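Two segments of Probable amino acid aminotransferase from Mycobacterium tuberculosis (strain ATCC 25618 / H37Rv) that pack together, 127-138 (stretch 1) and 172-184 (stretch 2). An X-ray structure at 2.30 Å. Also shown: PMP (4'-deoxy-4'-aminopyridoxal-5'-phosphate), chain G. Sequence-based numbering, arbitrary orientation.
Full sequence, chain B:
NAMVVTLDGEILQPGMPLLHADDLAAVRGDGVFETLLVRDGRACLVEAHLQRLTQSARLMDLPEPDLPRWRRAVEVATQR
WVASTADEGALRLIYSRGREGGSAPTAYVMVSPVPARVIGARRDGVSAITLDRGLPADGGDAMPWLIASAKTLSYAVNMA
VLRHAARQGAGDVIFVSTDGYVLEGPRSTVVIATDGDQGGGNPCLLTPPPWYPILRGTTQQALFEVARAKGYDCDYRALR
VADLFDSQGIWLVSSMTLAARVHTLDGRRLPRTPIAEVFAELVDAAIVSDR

Stretch 1 (127-138) SAITLDRGLPAD
Stretch 2, residues 172-184: DVIFVSTDGYVLE

Strands 127-132 and 172-176 run parallel, their axes 4.6 Å apart at closest approach and crossing at -29°. Bridges pair A128 with D172, I129 with V173, T130 with I174, L131 with F175 and D132 with V176, at CA-CA distances of 4.7 to 5.2 Å.

Backbone hydrogen bonds alternate in direction, as parallel pairing requires. They begin long, D172 N to S127 O at 3.3 Å and a weak bond from I129 N to D172 O at 3.4 Å, and then tighten: I174 N to I129 O and L131 N to I174 O are each 3.1 Å, V176 N to L131 O and R133 N to V176 O each 2.9 Å. Beyond the strands, T178 N reaches L135 O at 3.3 Å, tying the type I turn S177-G180 to the extended L135 (phi/psi -101/139).

Apolar packing follows the alternation. I129 (p, t), V173 (t), L131 (chi1 -135°, chi2 p) and F175 (m) share one face, with L131 CB 3.9 Å from V173 CG1; on the other, T130 CB lies 3.8 Å from V176 CG2.

R133 (t, p, t, chi4 89°) lays its aliphatic chain over the F175 ring: CD sits 3.6 Å from the centroid, a CH-pi contact, and CB lies 3.7 Å from L183 CD1. G134 (91/-9) donates its N to D132 OD1 at 2.7 Å.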

ATOM      1  N   SER B 127      24.522  -3.915   4.621  1.00 28.87           N
ATOM      2  CA  SER B 127      24.308  -5.237   5.184  1.00 28.85           C
ATOM      3  C   SER B 127      22.833  -5.570   5.027  1.00 28.11           C
ATOM      4  O   SER B 127      21.968  -4.798   5.455  1.00 29.36           O
ATOM      5  CB  SER B 127      24.720  -5.288   6.656  1.00 29.10           C
ATOM      6  OG  SER B 127      23.840  -4.517   7.455  1.00 28.61           O
ATOM      7  N   ALA B 128      22.547  -6.702   4.397  1.00 28.06           N
ATOM      8  CA  ALA B 128      21.181  -7.083   4.084  1.00 29.26           C
ATOM      9  C   ALA B 128      20.852  -8.417   4.734  1.00 29.22           C
ATOM     10  O   ALA B 128      21.737  -9.198   5.089  1.00 31.23           O
ATOM     11  CB  ALA B 128      20.960  -7.169   2.568  1.00 30.94           C
ATOM     12  N   ILE B 129      19.556  -8.661   4.899  1.00 26.96           N
ATOM     13  CA  ILE B 129      19.056  -9.934   5.396  1.00 26.79           C
ATOM     14  C   ILE B 129      17.996 -10.438   4.430  1.00 26.38           C
ATOM     15  O   ILE B 129      17.242  -9.647   3.852  1.00 25.92           O
ATOM     16  CB  ILE B 129      18.479  -9.813   6.824  1.00 27.13           C
ATOM     17  CG1 ILE B 129      17.345  -8.787   6.867  1.00 27.27           C
ATOM     18  CG2 ILE B 129      19.573  -9.424   7.808  1.00 27.04           C
ATOM     19  CD1 ILE B 129      16.583  -8.777   8.174  1.00 25.61           C
ATOM     20  N   THR B 130      17.942 -11.755   4.247  1.00 26.57           N
ATOM     21  CA  THR B 130      16.881 -12.356   3.455  1.00 26.22           C
ATOM     22  C   THR B 130      15.629 -12.489   4.308  1.00 25.83           C
ATOM     23  O   THR B 130      15.695 -12.879   5.477  1.00 25.87           O
ATOM     24  CB  THR B 130      17.305 -13.723   2.921  1.00 26.67           C
ATOM     25  OG1 THR B 130      17.644 -14.583   4.015  1.00 26.99           O
ATOM     26  CG2 THR B 130      18.506 -13.583   1.995  1.00 27.19           C
ATOM     27  N   LEU B 131      14.482 -12.168   3.716  1.00 25.18           N
ATOM     28  CA  LEU B 131      13.221 -12.197   4.438  1.00 31.04           C
ATOM     29  C   LEU B 131      12.139 -12.798   3.556  1.00 29.80           C
ATOM     30  O   LEU B 131      12.085 -12.525   2.354  1.00 30.04           O
ATOM     31  CB  LEU B 131      12.815 -10.787   4.877  1.00 24.27           C
ATOM     32  CG  LEU B 131      12.299 -10.608   6.302  1.00 24.43           C
ATOM     33  CD1 LEU B 131      13.321 -11.089   7.322  1.00 25.09           C
ATOM     34  CD2 LEU B 131      11.960  -9.152   6.530  1.00 23.69           C
ATOM     35  N   ASP B 132      11.280 -13.617   4.161  1.00 28.97           N
ATOM     36  CA  ASP B 132      10.172 -14.206   3.424  1.00 29.82           C
ATOM     37  C   ASP B 132       9.202 -13.117   2.992  1.00 30.54           C
ATOM     38  O   ASP B 132       8.715 -12.339   3.818  1.00 32.06           O
ATOM     39  CB  ASP B 132       9.457 -15.243   4.291  1.00 31.68           C
ATOM     40  CG  ASP B 132       8.568 -16.175   3.485  1.00 31.86           C
ATOM     41  OD1 ASP B 132       7.916 -15.711   2.525  1.00 31.97           O
ATOM     42  OD2 ASP B 132       8.515 -17.377   3.817  1.00 31.14           O
ATOM     43  N   ARG B 133       8.923 -13.062   1.691  1.00 29.89           N
ATOM     44  CA  ARG B 133       7.969 -12.089   1.176  1.00 26.38           C
ATOM     45  C   ARG B 133       6.535 -12.583   1.311  1.00 25.15           C
ATOM     46  O   ARG B 133       5.611 -11.775   1.466  1.00 23.94           O
ATOM     47  CB  ARG B 133       8.296 -11.764  -0.285  1.00 24.86           C
ATOM     48  CG  ARG B 133       7.265 -10.896  -0.983  1.00 24.22           C
ATOM     49  CD  ARG B 133       7.147  -9.542  -0.308  1.00 24.38           C
ATOM     50  NE  ARG B 133       6.162  -8.694  -0.968  1.00 26.00           N
ATOM     51  CZ  ARG B 133       4.869  -8.676  -0.655  1.00 27.08           C
ATOM     52  NH1 ARG B 133       4.410  -9.460   0.311  1.00 26.93           N
ATOM     53  NH2 ARG B 133       4.039  -7.875  -1.307  1.00 28.12           N
ATOM     54  N   GLY B 134       6.331 -13.897   1.275  1.00 27.12           N
ATOM     55  CA  GLY B 134       5.007 -14.467   1.315  1.00 27.93           C
ATOM     56  C   GLY B 134       4.383 -14.696  -0.039  1.00 27.75           C
ATOM     57  O   GLY B 134       3.343 -15.361  -0.119  1.00 25.11           O
ATOM     58  N   LEU B 135       5.005 -14.207  -1.107  1.00 28.93           N
ATOM     59  CA  LEU B 135       4.484 -14.404  -2.446  1.00 30.49           C
ATOM     60  C   LEU B 135       5.242 -15.516  -3.146  1.00 31.44           C
ATOM     61  O   LEU B 135       6.464 -15.613  -3.009  1.00 34.10           O
ATOM     62  CB  LEU B 135       4.625 -13.126  -3.276  1.00 31.97           C
ATOM     63  CG  LEU B 135       3.656 -11.961  -3.095  1.00 33.12           C
ATOM     64  CD1 LEU B 135       4.143 -10.759  -3.887  1.00 34.16           C
ATOM     65  CD2 LEU B 135       2.276 -12.375  -3.566  1.00 32.88           C
ATOM     66  N   PRO B 136       4.537 -16.367  -3.877  1.00 29.90           N
ATOM     67  CA  PRO B 136       5.208 -17.322  -4.758  1.00 29.94           C
ATOM     68  C   PRO B 136       5.592 -16.670  -6.079  1.00 32.76           C
ATOM     69  O   PRO B 136       5.078 -15.618  -6.464  1.00 36.56           O
ATOM     70  CB  PRO B 136       4.161 -18.423  -4.953  1.00 29.13           C
ATOM     71  CG  PRO B 136       2.863 -17.729  -4.765  1.00 28.52           C
ATOM     72  CD  PRO B 136       3.090 -16.614  -3.786  1.00 28.90           C
ATOM     73  N   ALA B 137       6.520 -17.328  -6.776  1.00 33.20           N
ATOM     74  CA  ALA B 137       7.067 -16.789  -8.016  1.00 35.23           C
ATOM     75  C   ALA B 137       6.014 -16.624  -9.106  1.00 41.46           C
ATOM     76  O   ALA B 137       6.216 -15.828 -10.029  1.00 45.78           O
ATOM     77  CB  ALA B 137       8.200 -17.686  -8.514  1.00 33.94           C
ATOM     78  N   ASP B 138       4.911 -17.368  -9.037  1.00 43.17           N
ATOM     79  CA  ASP B 138       3.838 -17.260 -10.019  1.00 42.86           C
ATOM     80  C   ASP B 138       2.954 -16.033  -9.830  1.00 42.54           C
ATOM     81  O   ASP B 138       2.073 -15.795 -10.662  1.00 45.89           O
ATOM     82  CB  ASP B 138       2.948 -18.508  -9.950  1.00 43.88           C
ATOM     83  CG  ASP B 138       2.340 -18.724  -8.563  1.00 46.71           C
ATOM     84  OD1 ASP B 138       2.277 -17.761  -7.767  1.00 48.27           O
ATOM     85  OD2 ASP B 138       1.917 -19.861  -8.265  1.00 48.19           O
ATOM     86  N   ASP B 172      19.289  -3.137   4.566  1.00 26.17           N
ATOM     87  CA  ASP B 172      18.307  -3.364   3.514  1.00 25.73           C
ATOM     88  C   ASP B 172      17.818  -4.804   3.613  1.00 25.62           C
ATOM     89  O   ASP B 172      18.180  -5.540   4.537  1.00 25.84           O
ATOM     90  CB  ASP B 172      18.902  -3.053   2.139  1.00 26.03           C
ATOM     91  CG  ASP B 172      17.885  -2.460   1.185  1.00 30.68           C
ATOM     92  OD1 ASP B 172      16.787  -3.038   1.044  1.00 31.81           O
ATOM     93  OD2 ASP B 172      18.190  -1.420   0.566  1.00 32.12           O
ATOM     94  N   VAL B 173      16.994  -5.207   2.650  1.00 25.30           N
ATOM     95  CA  VAL B 173      16.331  -6.506   2.667  1.00 25.13           C
ATOM     96  C   VAL B 173      16.363  -7.077   1.259  1.00 25.27           C
ATOM     97  O   VAL B 173      16.272  -6.337   0.274  1.00 25.20           O
ATOM     98  CB  VAL B 173      14.876  -6.393   3.182  1.00 24.48           C
ATOM     99  CG1 VAL B 173      14.090  -7.672   2.918  1.00 24.32           C
ATOM    100  CG2 VAL B 173      14.855  -6.066   4.658  1.00 24.42           C
ATOM    101  N   ILE B 174      16.518  -8.393   1.165  1.00 25.50           N
ATOM    102  CA  ILE B 174      16.323  -9.126  -0.078  1.00 25.59           C
ATOM    103  C   ILE B 174      15.128 -10.041   0.137  1.00 25.20           C
ATOM    104  O   ILE B 174      15.174 -10.947   0.979  1.00 25.32           O
ATOM    105  CB  ILE B 174      17.574  -9.920  -0.484  1.00 26.27           C
ATOM    106  CG1 ILE B 174      18.705  -8.963  -0.863  1.00 26.67           C
ATOM    107  CG2 ILE B 174      17.253 -10.851  -1.645  1.00 28.14           C
ATOM    108  CD1 ILE B 174      19.977  -9.656  -1.285  1.00 27.38           C
ATOM    109  N   PHE B 175      14.050  -9.791  -0.602  1.00 24.77           N
ATOM    110  CA  PHE B 175      12.844 -10.594  -0.473  1.00 24.41           C
ATOM    111  C   PHE B 175      13.042 -11.952  -1.130  1.00 24.78           C
ATOM    112  O   PHE B 175      13.527 -12.041  -2.262  1.00 25.08           O
ATOM    113  CB  PHE B 175      11.656  -9.877  -1.113  1.00 23.89           C
ATOM    114  CG  PHE B 175      10.959  -8.918  -0.196  1.00 23.41           C
ATOM    115  CD1 PHE B 175      10.575  -9.311   1.075  1.00 23.75           C
ATOM    116  CD2 PHE B 175      10.691  -7.624  -0.604  1.00 23.15           C
ATOM    117  CE1 PHE B 175       9.931  -8.432   1.921  1.00 22.84           C
ATOM    118  CE2 PHE B 175      10.049  -6.737   0.240  1.00 22.74           C
ATOM    119  CZ  PHE B 175       9.667  -7.144   1.505  1.00 22.58           C
ATOM    120  N   VAL B 176      12.655 -13.009  -0.427  1.00 25.38           N
ATOM    121  CA  VAL B 176      12.692 -14.361  -0.966  1.00 26.90           C
ATOM    122  C   VAL B 176      11.271 -14.899  -0.966  1.00 29.16           C
ATOM    123  O   VAL B 176      10.526 -14.720   0.004  1.00 30.53           O
ATOM    124  CB  VAL B 176      13.631 -15.279  -0.156  1.00 25.62           C
ATOM    125  CG1 VAL B 176      13.844 -16.594  -0.884  1.00 26.06           C
ATOM    126  CG2 VAL B 176      14.962 -14.588   0.105  1.00 25.98           C
ATOM    127  N   SER B 177      10.900 -15.551  -2.062  1.00 28.92           N
ATOM    128  CA  SER B 177       9.567 -16.103  -2.215  1.00 29.21           C
ATOM    129  C   SER B 177       9.391 -17.366  -1.375  1.00 31.71           C
ATOM    130  O   SER B 177      10.357 -17.984  -0.918  1.00 31.20           O
ATOM    131  CB  SER B 177       9.295 -16.406  -3.685  1.00 28.89           C
ATOM    132  OG  SER B 177      10.174 -17.405  -4.170  1.00 28.78           O
ATOM    133  N   THR B 178       8.126 -17.750  -1.177  1.00 34.03           N
ATOM    134  CA  THR B 178       7.833 -18.993  -0.467  1.00 35.04           C
ATOM    135  C   THR B 178       8.406 -20.197  -1.203  1.00 36.06           C
ATOM    136  O   THR B 178       8.737 -21.214  -0.583  1.00 36.59           O
ATOM    137  CB  THR B 178       6.322 -19.154  -0.278  1.00 33.73           C
ATOM    138  OG1 THR B 178       5.759 -17.914   0.164  1.00 30.65           O
ATOM    139  CG2 THR B 178       6.024 -20.228   0.762  1.00 35.56           C
ATOM    140  N   ASP B 179       8.533 -20.096  -2.523  1.00 35.88           N
ATOM    141  CA  ASP B 179       9.150 -21.139  -3.329  1.00 36.62           C
ATOM    142  C   ASP B 179      10.648 -21.236  -3.086  1.00 33.45           C
ATOM    143  O   ASP B 179      11.254 -22.268  -3.399  1.00 36.95           O
ATOM    144  CB  ASP B 179       8.846 -20.812  -4.795  1.00 41.68           C
ATOM    145  CG  ASP B 179       8.121 -21.929  -5.518  1.00 48.86           C
ATOM    146  OD1 ASP B 179       8.034 -23.049  -4.977  1.00 51.37           O
ATOM    147  OD2 ASP B 179       7.499 -21.627  -6.565  1.00 51.27           O
ATOM    148  N   GLY B 180      11.248 -20.195  -2.517  1.00 27.99           N
ATOM    149  CA  GLY B 180      12.668 -20.173  -2.246  1.00 26.68           C
ATOM    150  C   GLY B 180      13.474 -19.453  -3.297  1.00 26.87           C
ATOM    151  O   GLY B 180      14.704 -19.574  -3.303  1.00 27.37           O
ATOM    152  N   TYR B 181      12.818 -18.722  -4.192  1.00 26.52           N
ATOM    153  CA  TYR B 181      13.478 -17.986  -5.259  1.00 26.70           C
ATOM    154  C   TYR B 181      13.621 -16.516  -4.881  1.00 26.35           C
ATOM    155  O   TYR B 181      12.756 -15.943  -4.210  1.00 28.06           O
ATOM    156  CB  TYR B 181      12.691 -18.117  -6.571  1.00 27.73           C
ATOM    157  CG  TYR B 181      12.642 -19.539  -7.096  1.00 28.14           C
ATOM    158  CD1 TYR B 181      11.521 -20.333  -6.886  1.00 26.87           C
ATOM    159  CD2 TYR B 181      13.710 -20.089  -7.790  1.00 29.73           C
ATOM    160  CE1 TYR B 181      11.464 -21.631  -7.351  1.00 27.31           C
ATOM    161  CE2 TYR B 181      13.662 -21.391  -8.260  1.00 29.62           C
ATOM    162  CZ  TYR B 181      12.535 -22.156  -8.035  1.00 27.95           C
ATOM    163  OH  TYR B 181      12.486 -23.451  -8.502  1.00 28.43           O
ATOM    164  N   VAL B 182      14.722 -15.910  -5.321  1.00 26.69           N
ATOM    165  CA  VAL B 182      14.977 -14.502  -5.039  1.00 26.45           C
ATOM    166  C   VAL B 182      14.026 -13.631  -5.849  1.00 29.84           C
ATOM    167  O   VAL B 182      13.842 -13.836  -7.058  1.00 32.29           O
ATOM    168  CB  VAL B 182      16.444 -14.152  -5.331  1.00 27.01           C
ATOM    169  CG1 VAL B 182      16.689 -12.661  -5.117  1.00 26.80           C
ATOM    170  CG2 VAL B 182      17.361 -14.968  -4.440  1.00 27.45           C
ATOM    171  N   LEU B 183      13.417 -12.647  -5.185  1.00 26.45           N
ATOM    172  CA  LEU B 183      12.480 -11.746  -5.840  1.00 25.05           C
ATOM    173  C   LEU B 183      13.130 -10.395  -6.124  1.00 25.12           C
ATOM    174  O   LEU B 183      13.635 -10.163  -7.227  1.00 25.46           O
ATOM    175  CB  LEU B 183      11.231 -11.565  -4.975  1.00 24.43           C
ATOM    176  CG  LEU B 183      10.354 -12.806  -4.799  1.00 24.33           C
ATOM    177  CD1 LEU B 183       9.218 -12.531  -3.830  1.00 23.76           C
ATOM    178  CD2 LEU B 183       9.807 -13.250  -6.144  1.00 24.42           C
ATOM    179  N   GLU B 184      13.130  -9.507  -5.135  1.00 24.84           N
ATOM    180  CA  GLU B 184      13.682  -8.167  -5.295  1.00 24.90           C
ATOM    181  C   GLU B 184      13.887  -7.575  -3.907  1.00 24.72           C
ATOM    182  O   GLU B 184      13.685  -8.244  -2.890  1.00 24.99           O
ATOM    183  CB  GLU B 184      12.764  -7.283  -6.144  1.00 24.55           C
ATOM    184  CG  GLU B 184      11.417  -7.000  -5.497  1.00 23.89           C
ATOM    185  CD  GLU B 184      10.529  -6.111  -6.348  1.00 23.59           C
ATOM    186  OE1 GLU B 184       9.335  -5.970  -6.010  1.00 23.08           O
ATOM    187  OE2 GLU B 184      11.020  -5.556  -7.353  1.00 23.89           O
TER
HETATM  188  N1  PMP G 301      11.848  -2.686  -6.828  1.00 23.88           N
HETATM  189  C2  PMP G 301      11.055  -1.880  -6.083  1.00 23.40           C
HETATM  190  C2A PMP G 301       9.957  -2.473  -5.240  1.00 22.89           C
HETATM  191  C3  PMP G 301      11.264  -0.410  -6.092  1.00 23.42           C
HETATM  192  O3  PMP G 301      10.481   0.421  -5.352  1.00 22.97           O
HETATM  193  C4  PMP G 301      12.358   0.118  -6.938  1.00 23.99           C
HETATM  194  C4A PMP G 301      12.651   1.597  -7.015  1.00 26.07           C
HETATM  195  N4A PMP G 301      13.035   2.092  -5.681  1.00 26.70           N
HETATM  196  C5  PMP G 301      13.154  -0.870  -7.706  1.00 24.48           C
HETATM  197  C6  PMP G 301      12.845  -2.224  -7.603  1.00 24.39           C
HETATM  198  C5A PMP G 301      14.287  -0.406  -8.594  1.00 27.03           C
HETATM  199  O4P PMP G 301      13.760   0.353  -9.681  1.00 28.54           O
HETATM  200  P   PMP G 301      14.614   1.551 -10.335  1.00 29.28           P
HETATM  201  O1P PMP G 301      14.886   2.583  -9.268  1.00 29.28           O
HETATM  202  O2P PMP G 301      15.914   0.990 -10.862  1.00 32.23           O
HETATM  203  O3P PMP G 301      13.820   2.167 -11.461  1.00 27.02           O